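Local structure of bifunctional GH43-CE protein (Bacteroides eggerthii, 6MLY) at residues A[374-380]-A[445-451]; A[455-459]-A[471-477]. The protein probably hydrolyses beta-xylosidic linkages in arabinoxylan through a family 43 glycoside hydrolase module, and joins this to a carbohydrate esterase module in one chain. The contacts are given in a common frame with arbitrary orientation. Numbering follows the deposited sequence.

Contact 1 (A[374-380]-A[445-451]); sequences TIGPVCT and KAECDFR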
loop_
_atom_site.group_PDB
_atom_site.type_symbol
_atom_site.label_atom_id
_atom_site.label_comp_id
_atom_site.label_asym_id
_atom_site.label_seq_id
_atom_site.Cartn_x
_atom_site.Cartn_y
_atom_site.Cartn_z
ATOM N N THR A 374 -10.628 3.279 1.956
ATOM C CA THR A 374 -10.151 1.985 1.495
ATOM C C THR A 374 -10.956 0.906 2.216
ATOM O O THR A 374 -11.473 1.149 3.302
ATOM C CB THR A 374 -8.648 1.806 1.734
ATOM O OG1 THR A 374 -8.365 2.062 3.108
ATOM C CG2 THR A 374 -7.804 2.709 0.859
ATOM N N ILE A 375 -11.068 -0.273 1.604
ATOM C CA ILE A 375 -11.881 -1.343 2.156
ATOM C C ILE A 375 -11.040 -2.617 2.244
ATOM O O ILE A 375 -10.110 -2.798 1.465
ATOM C CB ILE A 375 -13.161 -1.540 1.320
ATOM C CG1 ILE A 375 -12.870 -2.070 -0.085
ATOM C CG2 ILE A 375 -13.962 -0.248 1.274
ATOM C CD1 ILE A 375 -14.110 -2.323 -0.912
ATOM N N GLY A 376 -11.388 -3.484 3.200
ATOM C CA GLY A 376 -10.739 -4.780 3.384
ATOM C C GLY A 376 -11.636 -5.934 2.936
ATOM O O GLY A 376 -12.835 -5.746 2.727
ATOM N N PRO A 377 -11.053 -7.133 2.803
ATOM C CA PRO A 377 -9.657 -7.408 3.120
ATOM C C PRO A 377 -8.655 -6.931 2.053
ATOM O O PRO A 377 -7.494 -6.677 2.380
ATOM C CB PRO A 377 -9.602 -8.938 3.246
ATOM C CG PRO A 377 -10.678 -9.413 2.305
ATOM C CD PRO A 377 -11.765 -8.368 2.440
ATOM N N VAL A 378 -9.112 -6.827 0.798
ATOM C CA VAL A 378 -8.334 -6.264 -0.322
ATOM C C VAL A 378 -9.208 -5.242 -1.053
ATOM O O VAL A 378 -10.441 -5.272 -0.927
ATOM C CB VAL A 378 -7.856 -7.348 -1.306
ATOM C CG1 VAL A 378 -6.957 -8.371 -0.629
ATOM C CG2 VAL A 378 -9.022 -8.030 -2.014
ATOM N N CYS A 379 -8.568 -4.355 -1.818
ATOM C CA CYS A 379 -9.291 -3.442 -2.693
ATOM C C CYS A 379 -8.371 -2.897 -3.793
ATOM O O CYS A 379 -7.143 -3.087 -3.778
ATOM C CB CYS A 379 -9.927 -2.293 -1.912
ATOM S SG CYS A 379 -8.746 -1.095 -1.232
ATOM N N THR A 380 -9.010 -2.229 -4.758
ATOM C CA THR A 380 -8.355 -1.632 -5.881
ATOM C C THR A 380 -9.189 -0.436 -6.350
ATOM O O THR A 380 -10.347 -0.601 -6.705
ATOM C CB THR A 380 -8.139 -2.684 -6.977
ATOM O OG1 THR A 380 -7.257 -3.676 -6.448
ATOM C CG2 THR A 380 -7.573 -2.110 -8.259
ATOM N N LYS A 445 -4.151 3.088 -11.356
ATOM C CA LYS A 445 -4.712 2.055 -10.492
ATOM C C LYS A 445 -3.876 2.012 -9.207
ATOM O O LYS A 445 -2.673 2.243 -9.235
ATOM C CB LYS A 445 -4.723 0.711 -11.232
ATOM C CG LYS A 445 -5.335 -0.469 -10.483
ATOM C CD LYS A 445 -5.872 -1.574 -11.394
ATOM C CE LYS A 445 -4.788 -2.389 -12.070
ATOM N NZ LYS A 445 -5.347 -3.502 -12.877
ATOM N N ALA A 446 -4.541 1.750 -8.081
ATOM C CA ALA A 446 -3.887 1.612 -6.786
ATOM C C ALA A 446 -4.508 0.422 -6.052
ATOM O O ALA A 446 -5.700 0.430 -5.790
ATOM C CB ALA A 446 -4.036 2.891 -5.999
ATOM N N GLU A 447 -3.688 -0.594 -5.762
ATOM C CA GLU A 447 -4.119 -1.817 -5.085
ATOM C C GLU A 447 -3.754 -1.727 -3.599
ATOM O O GLU A 447 -2.820 -1.017 -3.225
ATOM C CB GLU A 447 -3.461 -3.052 -5.704
ATOM C CG GLU A 447 -3.810 -3.273 -7.168
ATOM C CD GLU A 447 -3.450 -4.652 -7.693
ATOM O OE1 GLU A 447 -2.248 -4.999 -7.656
ATOM O OE2 GLU A 447 -4.378 -5.381 -8.120
ATOM N N CYS A 448 -4.511 -2.463 -2.776
ATOM C CA CYS A 448 -4.326 -2.529 -1.325
ATOM C C CYS A 448 -4.475 -3.980 -0.852
ATOM O O CYS A 448 -5.503 -4.618 -1.108
ATOM C CB CYS A 448 -5.359 -1.684 -0.584
ATOM S SG CYS A 448 -5.188 0.107 -0.835
ATOM N N ASP A 449 -3.444 -4.486 -0.167
ATOM C CA ASP A 449 -3.503 -5.787 0.490
ATOM C C ASP A 449 -3.395 -5.562 2.000
ATOM O O ASP A 449 -2.312 -5.266 2.516
ATOM C CB ASP A 449 -2.425 -6.756 -0.016
ATOM C CG ASP A 449 -2.680 -8.200 0.390
ATOM O OD1 ASP A 449 -3.828 -8.501 0.769
ATOM O OD2 ASP A 449 -1.739 -9.015 0.335
ATOM N N PHE A 450 -4.544 -5.670 2.677
ATOM C CA PHE A 450 -4.638 -5.610 4.129
ATOM C C PHE A 450 -4.654 -7.034 4.708
ATOM O O PHE A 450 -4.473 -7.201 5.908
ATOM C CB PHE A 450 -5.870 -4.798 4.549
ATOM C CG PHE A 450 -5.909 -3.387 4.005
ATOM C CD1 PHE A 450 -5.054 -2.410 4.497
ATOM C CD2 PHE A 450 -6.793 -3.033 2.995
ATOM C CE1 PHE A 450 -5.085 -1.114 3.999
ATOM C CE2 PHE A 450 -6.823 -1.737 2.498
ATOM C CZ PHE A 450 -5.967 -0.781 2.998
ATOM N N ARG A 451 -4.841 -8.049 3.849
ATOM C CA ARG A 451 -4.889 -9.466 4.263
ATOM C C ARG A 451 -3.816 -9.723 5.327
ATOM O O ARG A 451 -2.625 -9.628 5.041
ATOM C CB ARG A 451 -4.653 -10.413 3.079
ATOM C CG ARG A 451 -5.788 -10.469 2.065
ATOM C CD ARG A 451 -5.535 -11.388 0.877
ATOM N NE ARG A 451 -4.311 -11.066 0.149
ATOM C CZ ARG A 451 -4.192 -11.051 -1.173
ATOM N NH1 ARG A 451 -5.212 -11.391 -1.942
ATOM N NH2 ARG A 451 -3.050 -10.680 -1.720
#

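Contact 2 (A[455-459]-A[471-477]); sequences DKGYF and IGNVLKM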
loop_
_atom_site.group_PDB
_atom_site.type_symbol
_atom_site.label_atom_id
_atom_site.label_comp_id
_atom_site.label_asym_id
_atom_site.label_seq_id
_atom_site.Cartn_x
_atom_site.Cartn_y
_atom_site.Cartn_z
ATOM N N ASP A 455 -0.450 -4.907 4.557
ATOM C CA ASP A 455 -0.564 -3.446 4.488
ATOM C C ASP A 455 0.416 -2.886 3.459
ATOM O O ASP A 455 1.356 -2.173 3.820
ATOM C CB ASP A 455 -0.311 -2.793 5.851
ATOM C CG ASP A 455 -1.413 -3.016 6.873
ATOM O OD1 ASP A 455 -2.381 -3.736 6.554
ATOM O OD2 ASP A 455 -1.292 -2.462 7.980
ATOM N N LYS A 456 0.170 -3.213 2.187
ATOM C CA LYS A 456 1.041 -2.825 1.081
ATOM C C LYS A 456 0.179 -2.261 -0.056
ATOM O O LYS A 456 -0.886 -2.807 -0.363
ATOM C CB LYS A 456 1.869 -4.026 0.605
ATOM C CG LYS A 456 2.851 -4.591 1.626
ATOM C CD LYS A 456 3.718 -5.724 1.107
ATOM C CE LYS A 456 2.928 -6.946 0.689
ATOM N NZ LYS A 456 3.778 -8.158 0.651
ATOM N N GLY A 457 0.655 -1.165 -0.663
ATOM C CA GLY A 457 -0.011 -0.507 -1.785
ATOM C C GLY A 457 0.826 -0.582 -3.051
ATOM O O GLY A 457 1.955 -0.079 -3.082
ATOM N N TYR A 458 0.274 -1.230 -4.087
ATOM C CA TYR A 458 0.889 -1.304 -5.413
ATOM C C TYR A 458 0.222 -0.275 -6.335
ATOM O O TYR A 458 -1.006 -0.213 -6.412
ATOM C CB TYR A 458 0.741 -2.704 -6.022
ATOM C CG TYR A 458 0.998 -3.857 -5.083
ATOM C CD1 TYR A 458 2.184 -3.963 -4.371
ATOM C CD2 TYR A 458 0.058 -4.868 -4.929
ATOM C CE1 TYR A 458 2.420 -5.030 -3.515
ATOM C CE2 TYR A 458 0.278 -5.939 -4.077
ATOM C CZ TYR A 458 1.462 -6.022 -3.366
ATOM O OH TYR A 458 1.665 -7.084 -2.530
ATOM N N PHE A 459 1.042 0.510 -7.043
ATOM C CA PHE A 459 0.562 1.483 -8.025
ATOM C C PHE A 459 0.887 1.005 -9.444
ATOM O O PHE A 459 1.920 0.372 -9.673
ATOM C CB PHE A 459 1.188 2.854 -7.774
ATOM C CG PHE A 459 0.843 3.451 -6.435
ATOM C CD1 PHE A 459 1.644 3.219 -5.329
ATOM C CD2 PHE A 459 -0.290 4.237 -6.277
ATOM C CE1 PHE A 459 1.320 3.767 -4.095
ATOM C CE2 PHE A 459 -0.610 4.784 -5.043
ATOM C CZ PHE A 459 0.195 4.548 -3.953
ATOM N N ILE A 471 4.381 0.356 -11.872
ATOM C CA ILE A 471 5.319 1.476 -11.759
ATOM C C ILE A 471 5.640 1.766 -10.286
ATOM O O ILE A 471 4.739 1.886 -9.436
ATOM C CB ILE A 471 4.785 2.731 -12.479
ATOM C CG1 ILE A 471 5.702 3.940 -12.256
ATOM C CG2 ILE A 471 3.351 3.029 -12.065
ATOM C CD1 ILE A 471 5.486 5.075 -13.233
ATOM N N GLY A 472 6.943 1.925 -10.022
ATOM C CA GLY A 472 7.485 2.328 -8.732
ATOM C C GLY A 472 7.551 1.163 -7.754
ATOM O O GLY A 472 7.296 -0.011 -8.132
ATOM N N ASN A 473 7.889 1.499 -6.491
ATOM C CA ASN A 473 8.006 0.512 -5.410
ATOM C C ASN A 473 6.622 0.266 -4.787
ATOM O O ASN A 473 5.602 0.805 -5.249
ATOM C CB ASN A 473 9.052 0.930 -4.366
ATOM C CG ASN A 473 8.740 2.235 -3.662
ATOM O OD1 ASN A 473 7.646 2.776 -3.795
ATOM N ND2 ASN A 473 9.700 2.756 -2.915
ATOM N N VAL A 474 6.605 -0.590 -3.759
ATOM C CA VAL A 474 5.438 -0.830 -2.910
ATOM C C VAL A 474 5.408 0.245 -1.819
ATOM O O VAL A 474 6.455 0.667 -1.320
ATOM C CB VAL A 474 5.464 -2.247 -2.298
ATOM C CG1 VAL A 474 6.552 -2.406 -1.243
ATOM C CG2 VAL A 474 4.120 -2.643 -1.718
ATOM N N LEU A 475 4.192 0.673 -1.456
ATOM C CA LEU A 475 3.966 1.591 -0.344
ATOM C C LEU A 475 3.658 0.782 0.921
ATOM O O LEU A 475 2.536 0.290 1.081
ATOM C CB LEU A 475 2.802 2.526 -0.691
ATOM C CG LEU A 475 2.421 3.527 0.399
ATOM C CD1 LEU A 475 3.493 4.597 0.536
ATOM C CD2 LEU A 475 1.063 4.154 0.121
ATOM N N LYS A 476 4.653 0.652 1.808
ATOM C CA LYS A 476 4.453 0.020 3.120
ATOM C C LYS A 476 3.613 0.953 4.002
ATOM O O LYS A 476 4.156 1.762 4.756
ATOM C CB LYS A 476 5.789 -0.315 3.796
ATOM C CG LYS A 476 6.594 -1.430 3.143
ATOM C CD LYS A 476 5.797 -2.690 2.875
ATOM C CE LYS A 476 6.667 -3.882 2.531
ATOM N NZ LYS A 476 7.390 -4.411 3.712
ATOM N N MET A 477 2.287 0.824 3.881
ATOM C CA MET A 477 1.329 1.636 4.619
ATOM C C MET A 477 1.558 1.446 6.126
ATOM O O MET A 477 1.719 0.316 6.586
ATOM C CB MET A 477 -0.108 1.227 4.272
ATOM C CG MET A 477 -0.530 1.597 2.861
ATOM S SD MET A 477 -1.975 0.624 2.286
ATOM C CE MET A 477 -2.832 1.927 1.357
#

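Contact 1 (A[374-380]-A[445-451])
Thr-380, Phe-450 and Cys-448 bury the largest areas here, and they mark out two antiparallel strands and the turns beside them. Strands 378-380 and 445-449 run at 176° with their axes 4.7 Å apart. Cys-448 sits at the hydrogen-bonded pair with Cys-379: Cys-448 N donates to Cys-379 O (2.9 Å) and Cys-379 N to Cys-448 O (3.2 Å). Their side chains lie on the same face, Cys-379 SG 3.5 Å from Cys-448 CB; the two SG atoms are 3.8 Å apart, too far for a disulfide. On the other face Thr-380 stands opposite Glu-447 in a non-hydrogen-bonded pair. Its OG1 turns back to Cys-379 O (2.7 Å), while CG2 packs on Lys-445 CG (3.6 Å). Beyond the strand, Phe-450 N bonds Pro-377 O (3.1 Å), just after the cis peptide before Pro-377. The Phe-450 ring fills the bend of 374-377, its edge meeting Ile-375 O (CE2 to O 3.6 Å) and Cys-379 SG (4.2 Å from CE2). An Asx turn and a salt bridge between Asp-449 OD1 and Arg-451 NE (2.7 Å) shape the exit. Strand 502-511 continues the sheet beyond 378-386 and strand 456-462 beyond 441-449, while strands 395-401 and 488-491 of the opposing sheet cover the cysteine face.

Contact 2 (A[455-459]-A[471-477])
This is an antiparallel hairpin pairing inside the concanavalin A-like domain, between strand 456-462 and strand 469-476, the outermost strand of its sheet within the chain. Its regular centre is Gly-457 with Leu-475: Gly-457 N donates to Leu-475 O and Leu-475 N to Gly-457 O, each at 2.9 Å. The pairing loosens towards both ends. Ile-471 N reaches Phe-459 O only weakly (3.3 Å). Val-474 still lies opposite Tyr-458, so 472-473 are the extra residues that bow away between it and Ile-471; Gly-472, with positive phi, is one of them. At the other end Lys-476 is the centre of an inverse gamma turn, and Met-477 N makes a weak bond to Asp-455 O (3.1 Å).

The side chains sort onto two faces. On one, Val-474 CG2 touches both Lys-456 CB (3.5 Å) and Tyr-458 CE1 (3.4 Å), and the aliphatic parts of Lys-456 and Lys-476 meet (CG to CD 3.7 Å); strand 518-523 lies over this side, where Lys-456 NZ bonds Glu-520 O. On the other, the Phe-459 ring presents its edge to Leu-475 CB (CE1 to CB 3.9 Å), and Met-477 swings its SD to 4.3 Å from Gly-457 N, where no side chain intervenes. Phe-459, Leu-475 and Met-477 all pack on Leu-400 of the facing sheet, part of the apolar interior between the two sheets, characteristic of a concanavalin A-like beta-sandwich.

How the contacts relate
Contacts 1 and 2 are successive pairings in one antiparallel sheet, with strands 441-449 and 456-462 as the neighbours between them; Glu-447 N to Tyr-458 O (2.8 Å) and Asp-449 N to Lys-456 O (3.1 Å) are probable hydrogen bonds joining them. A G1 beta bulge, Asp-455 and Lys-456 facing Asp-449, lies at this junction. Both are largely buried, but contact 1 joins inner strands distant in sequence, in regular register over 378-380 and 447-449, whereas contact 2 is a local hairpin with an irregular outermost strand. Contact 1 pairs two thiols and packs one ring, Phe-450, its salt bridge staying inside 445-451; contact 2 has two aromatic side chains and aliphatic lysine chains. Their interior faces merge where Cys-448 SG meets Met-477 CE (3.7 Å).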